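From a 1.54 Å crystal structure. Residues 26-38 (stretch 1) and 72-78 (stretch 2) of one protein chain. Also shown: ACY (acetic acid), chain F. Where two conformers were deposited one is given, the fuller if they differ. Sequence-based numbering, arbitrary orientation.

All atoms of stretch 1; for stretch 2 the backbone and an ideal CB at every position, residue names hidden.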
ATOM      1  N   ILE A  26      17.463   9.846  -2.366  1.00 14.70           N
ATOM      2  CA  ILE A  26      16.025   9.610  -2.161  1.00 14.08           C
ATOM      3  C   ILE A  26      15.651   8.208  -2.610  1.00 13.61           C
ATOM      4  O   ILE A  26      14.947   7.481  -1.894  1.00 13.92           O
ATOM      5  CB  ILE A  26      15.176  10.708  -2.885  1.00 14.15           C
ATOM      6  CG1 ILE A  26      15.398  12.096  -2.250  1.00 14.68           C
ATOM      7  CG2 ILE A  26      13.683  10.293  -3.038  1.00 14.89           C
ATOM      8  CD1 ILE A  26      14.790  13.221  -3.053  1.00 17.53           C
ATOM      9  N   LEU A  27      16.122   7.824  -3.794  1.00 12.11           N
ATOM     10  CA  LEU A  27      15.777   6.513  -4.337  1.00 12.22           C
ATOM     11  C   LEU A  27      16.255   5.417  -3.393  1.00 12.95           C
ATOM     12  O   LEU A  27      15.539   4.438  -3.166  1.00 15.19           O
ATOM     13  CB  LEU A  27      16.408   6.285  -5.739  1.00 12.56           C
ATOM     14  CG  LEU A  27      15.623   7.044  -6.812  1.00 13.42           C
ATOM     15  CD1 LEU A  27      16.385   7.000  -8.156  1.00 15.97           C
ATOM     16  CD2 LEU A  27      14.200   6.477  -7.083  1.00 12.08           C
ATOM     17  N   THR A  28      17.470   5.578  -2.863  1.00 14.14           N
ATOM     18  CA  THR A  28      18.041   4.562  -1.992  1.00 15.99           C
ATOM     19  C   THR A  28      17.185   4.409  -0.723  1.00 16.02           C
ATOM     20  O   THR A  28      16.871   3.268  -0.283  1.00 16.17           O
ATOM     21  CB  THR A  28      19.471   4.934  -1.656  1.00 16.82           C
ATOM     22  OG1 THR A  28      20.213   4.928  -2.879  1.00 19.26           O
ATOM     23  CG2 THR A  28      20.076   3.903  -0.717  1.00 19.54           C
ATOM     24  N   GLU A  29      16.795   5.544  -0.160  1.00 15.14           N
ATOM     25  CA  GLU A  29      15.863   5.505   0.969  1.00 15.40           C
ATOM     26  C   GLU A  29      14.565   4.773   0.621  1.00 15.58           C
ATOM     27  O   GLU A  29      14.130   3.860   1.353  1.00 16.34           O
ATOM     28  CB  GLU A  29      15.548   6.926   1.453  1.00 15.58           C
ATOM     29  CG  GLU A  29      16.606   7.525   2.394  1.00 20.18           C
ATOM     30  CD  GLU A  29      16.828   6.668   3.688  1.00 27.19           C
ATOM     31  OE1 GLU A  29      15.846   6.115   4.236  1.00 29.05           O
ATOM     32  OE2 GLU A  29      17.991   6.514   4.140  1.00 31.60           O
ATOM     33  N   LEU A  30      13.971   5.155  -0.506  1.00 13.98           N
ATOM     34  CA  LEU A  30      12.660   4.620  -0.906  1.00 13.60           C
ATOM     35  C   LEU A  30      12.693   3.199  -1.426  1.00 13.88           C
ATOM     36  O   LEU A  30      11.643   2.556  -1.518  1.00 13.07           O
ATOM     37  CB  LEU A  30      12.016   5.521  -1.956  1.00 13.67           C
ATOM     38  CG  LEU A  30      11.734   6.965  -1.532  1.00 11.43           C
ATOM     39  CD1 LEU A  30      11.046   7.723  -2.685  1.00 15.51           C
ATOM     40  CD2 LEU A  30      10.872   7.037  -0.273  1.00  9.97           C
ATOM     41  N   GLY A  31      13.883   2.733  -1.773  1.00 13.07           N
ATOM     42  CA  GLY A  31      14.053   1.347  -2.191  1.00 16.68           C
ATOM     43  C   GLY A  31      14.209   0.438  -0.981  1.00 18.85           C
ATOM     44  O   GLY A  31      14.036  -0.771  -1.109  1.00 21.40           O
ATOM     45  N   ARG A  32      14.573   1.024   0.162  0.50 18.63           N
ATOM     46  CA  ARG A  32      14.760   0.299   1.429  0.50 19.45           C
ATOM     47  C   ARG A  32      13.441   0.104   2.179  0.50 19.08           C
ATOM     48  O   ARG A  32      13.152  -0.991   2.657  0.50 19.04           O
ATOM     49  CB  ARG A  32      15.767   1.051   2.320  0.50 19.61           C
ATOM     50  CG  ARG A  32      15.929   0.480   3.735  0.50 19.79           C
ATOM     51  CD  ARG A  32      16.919   1.289   4.615  0.50 20.14           C
ATOM     52  NE  ARG A  32      16.463   2.635   4.972  0.50 21.24           N
ATOM     53  CZ  ARG A  32      15.640   2.925   5.980  0.50 23.72           C
ATOM     54  NH1 ARG A  32      15.312   4.187   6.231  0.50 25.68           N
ATOM     55  NH2 ARG A  32      15.140   1.969   6.753  0.50 25.37           N
ATOM     56  N   ALA A  33      12.646   1.171   2.258  1.00 17.78           N
ATOM     57  CA  ALA A  33      11.396   1.159   2.986  1.00 16.19           C
ATOM     58  C   ALA A  33      10.517   2.237   2.398  1.00 16.06           C
ATOM     59  O   ALA A  33      11.041   3.301   2.101  1.00 17.30           O
ATOM     60  CB  ALA A  33      11.657   1.485   4.408  1.00 17.74           C
ATOM     61  N   ASP A  34       9.211   1.989   2.261  1.00 15.64           N
ATOM     62  CA  ASP A  34       8.246   3.067   1.866  1.00 16.18           C
ATOM     63  C   ASP A  34       8.300   4.183   2.887  1.00 16.95           C
ATOM     64  O   ASP A  34       8.208   3.890   4.098  1.00 16.82           O
ATOM     65  CB  ASP A  34       6.786   2.582   1.882  1.00 16.32           C
ATOM     66  CG  ASP A  34       6.474   1.463   0.906  1.00 19.22           C
ATOM     67  OD1 ASP A  34       7.301   1.127   0.043  1.00 22.05           O
ATOM     68  OD2 ASP A  34       5.346   0.902   1.046  1.00 21.79           O
ATOM     69  N   GLN A  35       8.423   5.445   2.431  1.00 14.65           N
ATOM     70  CA  GLN A  35       8.551   6.585   3.383  1.00 16.24           C
ATOM     71  C   GLN A  35       7.746   7.761   2.916  1.00 15.78           C
ATOM     72  O   GLN A  35       7.543   7.930   1.726  1.00 16.14           O
ATOM     73  CB  GLN A  35      10.018   6.997   3.573  1.00 17.56           C
ATOM     74  CG  GLN A  35      10.783   5.856   4.241  1.00 20.85           C
ATOM     75  CD  GLN A  35      12.218   6.123   4.376  1.00 24.95           C
ATOM     76  OE1 GLN A  35      13.047   5.356   3.893  1.00 27.26           O
ATOM     77  NE2 GLN A  35      12.548   7.240   5.016  1.00 28.05           N
ATOM     78  N   SER A  36       7.327   8.595   3.867  1.00 15.59           N
ATOM     79  CA  SER A  36       6.648   9.797   3.507  1.00 16.82           C
ATOM     80  C   SER A  36       7.616  10.881   3.105  1.00 16.72           C
ATOM     81  O   SER A  36       8.817  10.824   3.354  1.00 17.03           O
ATOM     82  CB  SER A  36       5.824  10.283   4.694  1.00 17.89           C
ATOM     83  OG  SER A  36       6.673  10.613   5.806  1.00 19.94           O
ATOM     84  N   ALA A  37       7.089  11.923   2.496  1.00 17.74           N
ATOM     85  CA  ALA A  37       7.912  13.064   2.189  1.00 18.28           C
ATOM     86  C   ALA A  37       8.500  13.662   3.479  1.00 18.77           C
ATOM     87  O   ALA A  37       9.637  14.094   3.497  1.00 19.46           O
ATOM     88  CB  ALA A  37       7.092  14.079   1.481  1.00 19.20           C
ATOM     89  N   SER A  38       7.740  13.652   4.567  0.50 18.64           N
ATOM     90  CA  SER A  38       8.231  14.228   5.823  0.50 18.77           C
ATOM     91  C   SER A  38       9.255  13.313   6.522  0.50 18.41           C
ATOM     92  O   SER A  38      10.116  13.778   7.289  0.50 18.34           O
ATOM     93  CB  SER A  38       7.047  14.588   6.721  0.50 18.81           C
ATOM     94  OG  SER A  38       6.246  15.585   6.104  0.50 21.12           O
ATOM     95  N   UNK A  72      -2.760   7.982   4.683  1.00 23.04           N
ATOM     96  CA  UNK A  72      -1.277   8.093   4.780  1.00 22.84           C
ATOM     97  C   UNK A  72      -0.619   7.956   3.399  1.00 20.03           C
ATOM     98  O   UNK A  72      -0.873   6.987   2.718  1.00 19.10           O
ATOM     99  CB  UNK A  72      -0.721   7.023   5.722  1.00 22.84           C
ATOM    100  N   UNK A  73       0.244   8.898   3.032  1.00 18.26           N
ATOM    101  CA  UNK A  73       0.924   8.869   1.715  1.00 16.85           C
ATOM    102  C   UNK A  73       2.412   8.613   1.897  1.00 16.12           C
ATOM    103  O   UNK A  73       3.120   9.373   2.577  1.00 18.08           O
ATOM    104  CB  UNK A  73       0.709  10.181   0.958  1.00 16.85           C
ATOM    105  N   UNK A  74       2.869   7.515   1.300  1.00 14.34           N
ATOM    106  CA  UNK A  74       4.272   7.181   1.319  1.00 14.02           C
ATOM    107  C   UNK A  74       4.724   6.958  -0.106  1.00 13.24           C
ATOM    108  O   UNK A  74       3.892   6.929  -1.011  1.00 11.91           O
ATOM    109  CB  UNK A  74       4.543   5.951   2.188  1.00 14.02           C
ATOM    110  N   UNK A  75       6.031   6.797  -0.296  1.00 11.48           N
ATOM    111  CA  UNK A  75       6.595   6.619  -1.650  1.00 11.77           C
ATOM    112  C   UNK A  75       7.486   5.396  -1.705  1.00 11.91           C
ATOM    113  O   UNK A  75       8.099   5.015  -0.680  1.00 11.86           O
ATOM    114  CB  UNK A  75       7.388   7.856  -2.077  1.00 11.77           C
ATOM    115  N   UNK A  76       7.620   4.808  -2.900  1.00 11.42           N
ATOM    116  CA  UNK A  76       8.353   3.542  -3.014  1.00 11.81           C
ATOM    117  C   UNK A  76       9.149   3.614  -4.331  1.00 12.23           C
ATOM    118  O   UNK A  76       8.620   4.054  -5.330  1.00 12.00           O
ATOM    119  CB  UNK A  76       7.411   2.337  -2.986  1.00 11.81           C
ATOM    120  N   UNK A  77      10.420   3.231  -4.304  1.00 10.66           N
ATOM    121  CA  UNK A  77      11.240   3.155  -5.527  1.00 10.84           C
ATOM    122  C   UNK A  77      10.853   1.883  -6.253  1.00 12.94           C
ATOM    123  O   UNK A  77      10.658   0.820  -5.622  1.00 12.67           O
ATOM    124  CB  UNK A  77      12.738   3.176  -5.215  1.00 10.84           C
ATOM    125  N   UNK A  78      10.921   1.961  -7.582  1.00 11.86           N
ATOM    126  CA  UNK A  78      10.553   0.871  -8.475  1.00 12.97           C
ATOM    127  C   UNK A  78      11.701   0.504  -9.382  1.00 12.47           C
ATOM    128  O   UNK A  78      12.388   1.393  -9.945  1.00 12.51           O
ATOM    129  CB  UNK A  78       9.326   1.246  -9.308  1.00 12.97           C
TER
HETATM  130  C   ACY F 203       1.221  -2.275  -1.348  1.00 25.09           C
HETATM  131  O   ACY F 203       1.788  -2.297  -2.455  1.00 25.97           O
HETATM  132  OXT ACY F 203       1.612  -1.666  -0.326  1.00 24.54           O
HETATM  133  CH3 ACY F 203      -0.057  -3.049  -1.222  1.00 25.37           C

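The 72–77 segment runs as an extended strand across the end of helix 26–32 and alongside the loop that follows it, the helix and strand directions lying 99° apart.

At position 72 the CA-to-CB bond points sideways and no atom of stretch 1 lies within 5.5 Å of the ideal CB. Stretch 1 sets no requirement here, and many side chains would serve. The residue is Glu-72, which makes no contact with stretch 1.

Position 73 is similar: CB points sideways into space that stretch 1 leaves empty, and the phi/psi of -112/120 suits a branched residue without demanding one. Its backbone matters more, because the carbonyl O lies 3.6 Å from Ser-36 CB. The residue is Ile-73, whose side chain leads away; its O accepts from a water that in turn accepts from Ala-37 N, the two legs measuring 2.8 and 3.0 Å.

At position 74 the ideal CB is 3.6 Å from Gln-35 O and 4.1 Å from Asp-34 CB. Stretch 1 offers a ledge of backbone rather than a pocket, so a long side chain, polar or aliphatic, could lie along it. Arg-74 does so, its CD 3.7 Å from Asp-34 O. Its guanidinium turns back to position 72, where NH1 and NH2 each donate to Glu-72 OE1 at 3.0 Å in a salt bridge.

Position 75 is fixed first by its backbone, which forms a single antiparallel bridge with Gln-35: N donates to Gln-35 O (2.8 Å), and O accepts from Gln-35 N (3.2 Å). The same O receives a CA-H...O contact from Asp-34 CA at 3.2 Å. The ideal CB lies 3.7 Å from Leu-30 CD1, and beyond it Ala-37 adds a methyl, so a sizeable apolar or aromatic side chain would suit. Tyr-75 packs its CB against Leu-30 CD1 at 3.7 Å, while its ring presents an edge to the start of the second helix, CE2 being 4.4 Å from Ala-37 CB.

At position 76 CB points away overall, yet its ideal position is a tight 3.3 Å from Asp-34 OD1. The carboxylate invites a positive charge, and either lysine or arginine would be reasonable, though an arginine could meet both of its oxygens at once. Arg-76 meets Asp-34 in a two-pronged salt bridge, NE to OD1 at 2.9 Å and NH2 to OD2 at 2.8 Å. Its NH1 and NH2 also donate to O and OXT of an acetic acid, probably from the crystallisation liquor, at 2.8 and 2.9 Å.

Position 77 points its CB straight at the helix, 3.7 Å from both Gly-31 N and Leu-27 O. With so little room, a small residue is the natural choice. Ala-77 fits, its CB 4.1 Å from both Leu-27 CD2 and Leu-30 CB, and its N donates almost linearly to Leu-30 O at 3.1 Å.

At position 78 CB points away and stretch 1 is out of reach, leaving the choice open; Leu-78 makes no contact with it.

Stretch 2 (72-78) EIRYRAL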
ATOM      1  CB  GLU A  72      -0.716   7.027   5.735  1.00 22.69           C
ATOM      2  CG  GLU A  72      -0.993   7.340   7.256  1.00 25.70           C
ATOM      3  CD  GLU A  72      -0.629   6.187   8.217  1.00 28.60           C
ATOM      4  OE1 GLU A  72       0.025   5.201   7.797  1.00 33.43           O
ATOM      5  OE2 GLU A  72      -1.046   6.247   9.399  1.00 34.71           O
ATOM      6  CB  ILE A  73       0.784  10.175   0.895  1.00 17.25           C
ATOM      7  CG1 ILE A  73      -0.669  10.432   0.509  1.00 18.18           C
ATOM      8  CG2 ILE A  73       1.562  10.069  -0.450  1.00 19.00           C
ATOM      9  CD1 ILE A  73      -0.972  11.840   0.143  1.00 21.16           C
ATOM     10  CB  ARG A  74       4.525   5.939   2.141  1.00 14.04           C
ATOM     11  CG  ARG A  74       4.173   6.143   3.651  1.00 16.07           C
ATOM     12  CD  ARG A  74       4.711   5.012   4.491  1.00 22.25           C
ATOM     13  NE  ARG A  74       4.402   5.228   5.906  1.00 25.47           N
ATOM     14  CZ  ARG A  74       3.205   4.997   6.463  1.00 30.16           C
ATOM     15  NH1 ARG A  74       2.174   4.517   5.745  1.00 30.72           N
ATOM     16  NH2 ARG A  74       3.030   5.246   7.757  1.00 33.41           N
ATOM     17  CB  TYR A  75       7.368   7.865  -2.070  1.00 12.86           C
ATOM     18  CG  TYR A  75       6.475   9.056  -2.143  1.00 11.40           C
ATOM     19  CD1 TYR A  75       5.822   9.355  -3.315  1.00 13.70           C
ATOM     20  CD2 TYR A  75       6.202   9.859  -0.988  1.00 12.75           C
ATOM     21  CE1 TYR A  75       4.952  10.467  -3.410  1.00 12.30           C
ATOM     22  CE2 TYR A  75       5.302  10.967  -1.073  1.00 13.06           C
ATOM     23  CZ  TYR A  75       4.693  11.248  -2.287  1.00 13.91           C
ATOM     24  OH  TYR A  75       3.832  12.317  -2.351  1.00 18.05           O
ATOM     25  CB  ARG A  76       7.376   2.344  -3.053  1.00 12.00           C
ATOM     26  CG  ARG A  76       7.972   1.030  -3.434  1.00 12.84           C
ATOM     27  CD  ARG A  76       6.812   0.034  -3.530  1.00 14.17           C
ATOM     28  NE  ARG A  76       6.051  -0.043  -2.280  1.00 16.27           N
ATOM     29  CZ  ARG A  76       4.836  -0.593  -2.172  1.00 15.20           C
ATOM     30  NH1 ARG A  76       4.245  -1.115  -3.249  1.00 19.29           N
ATOM     31  NH2 ARG A  76       4.243  -0.654  -0.975  1.00 19.29           N
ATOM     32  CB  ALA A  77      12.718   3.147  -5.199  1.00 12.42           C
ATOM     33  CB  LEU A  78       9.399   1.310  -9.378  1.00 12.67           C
ATOM     34  CG  LEU A  78       8.109   1.535  -8.606  1.00 13.45           C
ATOM     35  CD1 LEU A  78       7.038   2.110  -9.567  1.00 15.47           C
ATOM     36  CD2 LEU A  78       7.582   0.320  -7.918  1.00 14.67           C
TER
HETATM   37  O   HOH W   1       4.155  11.995   2.172  1.00 16.54           O
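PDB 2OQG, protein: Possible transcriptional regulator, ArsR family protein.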